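Local coordinates for protein insensitive (Drosophila melanogaster, PDB 4IX7), which binds palindromic DNA sites through its BEN domain and represses genes of neural development, also acting as a corepressor for Su(H), at residues T37-R41 / E42-T46. Residues are numbered along the deposited sequence; the frame is centred on the assembly and turned at random.
Sequences TIFDR and ETLAT. With nucleotides of chain B.
Phe39 and Asp40 carry the chain in extended conformation from helix 27-38 into helix 41-46, whose first turn closes where Leu44 N bonds to Asp40 O (3.2 Å) and Ala45 N to Arg41 O (2.8 Å). Asp40 is the N-cap. Its CG sits between the backbone N and the carbonyl carbon (chi1 58°), which carries the carboxylate back over the start of the helix. There OD1 takes two bonds from one residue: Thr43 N, 2.8 Å away, meets it nearly along the C-O axis, while Thr43 OG1, at 2.6 Å, comes from above the carboxylate plane, 41° out of it. The hydroxyl also receives a bond from a water that accepts from Asp40 N. A second water donates to Asp40 OD2 and, weakly, to Glu42 OE2; this probably eases the repulsion between the two carboxylates, whose nearest oxygens, Asp40 OD1 and Glu42 OE2, are 4.2 Å apart. This capped turn joins two helices of the BEN domain, the DNA-binding part of the protein. Beneath the cap, Leu44 CD2 packs on Phe39 CB at 3.7 Å, the two side chains crossing at about a right angle, and Thr43 CG2 approaches Phe39 CD1 obliquely. Phe39 continues onto Ile73 of helix 70-84, whereas Leu44 and Ala45 lie on Glu102 of helix 88-112. Arg41 turns to the DNA: its chain, bent at chi2 (-56°), runs across one face of the first guanine of chain B, CG 3.5 Å from C6, and the guanidinium turns one face to C8 of the base, which lies over it toward the rim. NH1 forms salt bridges with Glu102 and a DNA phosphate. Replacing Arg41 by an alanine would probably strip most of the cover from this face of the guanine and leave Glu102 and the phosphate without the cation they share.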
loop_
_atom_site.group_PDB
_atom_site.type_symbol
_atom_site.label_atom_id
_atom_site.label_comp_id
_atom_site.label_asym_id
_atom_site.label_seq_id
_atom_site.Cartn_x
_atom_site.Cartn_y
_atom_site.Cartn_z
ATOM N N THR C 37 13.130 3.531 17.938
ATOM C CA THR C 37 14.360 3.249 18.672
ATOM C C THR C 37 15.561 3.900 17.987
ATOM O O THR C 37 16.482 4.394 18.649
ATOM C CB THR C 37 14.590 1.723 18.811
ATOM O OG1 THR C 37 13.451 1.131 19.451
ATOM C CG2 THR C 37 15.823 1.443 19.674
ATOM N N ILE C 38 15.517 3.949 16.661
ATOM C CA ILE C 38 16.660 4.354 15.843
ATOM C C ILE C 38 16.621 5.847 15.493
ATOM O O ILE C 38 17.671 6.496 15.373
ATOM C CB ILE C 38 16.718 3.490 14.565
ATOM C CG1 ILE C 38 17.126 2.058 14.927
ATOM C CG2 ILE C 38 17.650 4.080 13.519
ATOM C CD1 ILE C 38 16.747 1.043 13.866
ATOM N N PHE C 39 15.413 6.391 15.364
ATOM C CA PHE C 39 15.208 7.796 14.999
ATOM C C PHE C 39 14.407 8.509 16.074
ATOM O O PHE C 39 13.493 7.918 16.652
ATOM C CB PHE C 39 14.403 7.892 13.696
ATOM C CG PHE C 39 15.075 7.286 12.496
ATOM C CD1 PHE C 39 16.100 7.956 11.847
ATOM C CD2 PHE C 39 14.656 6.063 11.997
ATOM C CE1 PHE C 39 16.716 7.401 10.721
ATOM C CE2 PHE C 39 15.261 5.504 10.866
ATOM C CZ PHE C 39 16.291 6.175 10.231
ATOM N N ASP C 40 14.718 9.777 16.345
ATOM C CA ASP C 40 13.830 10.534 17.224
ATOM C C ASP C 40 12.522 10.883 16.499
ATOM O O ASP C 40 12.455 10.842 15.262
ATOM C CB ASP C 40 14.516 11.758 17.855
ATOM C CG ASP C 40 15.070 12.734 16.841
ATOM O OD1 ASP C 40 14.396 13.028 15.837
ATOM O OD2 ASP C 40 16.192 13.249 17.078
ATOM N N ARG C 41 11.475 11.187 17.260
ATOM C CA ARG C 41 10.159 11.409 16.662
ATOM C C ARG C 41 10.179 12.602 15.719
ATOM O O ARG C 41 9.488 12.600 14.701
ATOM C CB ARG C 41 9.068 11.613 17.722
ATOM C CG ARG C 41 8.961 10.518 18.752
ATOM C CD ARG C 41 8.739 9.145 18.149
ATOM N NE ARG C 41 8.671 8.162 19.231
ATOM C CZ ARG C 41 7.552 7.602 19.676
ATOM N NH1 ARG C 41 6.384 7.876 19.108
ATOM N NH2 ARG C 41 7.614 6.732 20.674
ATOM N N GLU C 42 10.971 13.617 16.054
ATOM C CA GLU C 42 11.047 14.809 15.208
ATOM C C GLU C 42 11.590 14.473 13.820
ATOM O O GLU C 42 11.099 14.988 12.819
ATOM C CB GLU C 42 11.885 15.909 15.862
ATOM C CG GLU C 42 11.771 17.276 15.179
ATOM C CD GLU C 42 12.870 17.546 14.156
ATOM O OE1 GLU C 42 12.782 18.577 13.449
ATOM O OE2 GLU C 42 13.824 16.740 14.054
ATOM N N THR C 43 12.600 13.608 13.766
ATOM C CA THR C 43 13.137 13.145 12.490
ATOM C C THR C 43 12.071 12.406 11.675
ATOM O O THR C 43 11.909 12.653 10.475
ATOM C CB THR C 43 14.358 12.228 12.711
ATOM O OG1 THR C 43 15.385 12.959 13.394
ATOM C CG2 THR C 43 14.898 11.744 11.393
ATOM N N LEU C 44 11.345 11.501 12.332
ATOM C CA LEU C 44 10.288 10.753 11.664
ATOM C C LEU C 44 9.192 11.683 11.157
ATOM O O LEU C 44 8.590 11.443 10.107
ATOM C CB LEU C 44 9.679 9.723 12.621
ATOM C CG LEU C 44 10.649 8.639 13.100
ATOM C CD1 LEU C 44 9.952 7.734 14.114
ATOM C CD2 LEU C 44 11.155 7.819 11.924
ATOM N N ALA C 45 8.937 12.748 11.911
ATOM C CA ALA C 45 7.838 13.644 11.570
ATOM C C ALA C 45 8.184 14.574 10.408
ATOM O O ALA C 45 7.293 15.101 9.740
ATOM C CB ALA C 45 7.438 14.449 12.777
ATOM N N THR C 46 9.473 14.766 10.159
ATOM C CA THR C 46 9.916 15.734 9.148
ATOM C C THR C 46 10.589 15.114 7.934
ATOM O O THR C 46 10.964 15.832 7.008
ATOM C CB THR C 46 10.911 16.745 9.751
ATOM O OG1 THR C 46 12.035 16.045 10.314
ATOM C CG2 THR C 46 10.236 17.575 10.824
ATOM O "O5'" DG B 1 5.749 7.356 25.211
ATOM C "C5'" DG B 1 4.385 7.747 25.311
ATOM C "C4'" DG B 1 4.029 8.718 24.202
ATOM O "O4'" DG B 1 4.869 9.893 24.232
ATOM C "C3'" DG B 1 4.291 8.185 22.807
ATOM O "O3'" DG B 1 3.169 7.415 22.484
ATOM C "C2'" DG B 1 4.338 9.447 21.967
ATOM C "C1'" DG B 1 5.041 10.404 22.918
ATOM N N9 DG B 1 6.478 10.571 22.726
ATOM C C8 DG B 1 7.443 9.701 23.163
ATOM N N7 DG B 1 8.653 10.100 22.888
ATOM C C5 DG B 1 8.480 11.313 22.250
ATOM C C6 DG B 1 9.451 12.201 21.729
ATOM O O6 DG B 1 10.679 12.068 21.738
ATOM N N1 DG B 1 8.875 13.326 21.155
ATOM C C2 DG B 1 7.523 13.555 21.100
ATOM N N2 DG B 1 7.165 14.699 20.502
ATOM N N3 DG B 1 6.594 12.729 21.582
ATOM C C4 DG B 1 7.145 11.625 22.140
HETATM O O HOH W 1 16.938 10.864 14.663
HETATM O O HOH W 2 16.041 15.835 16.483
#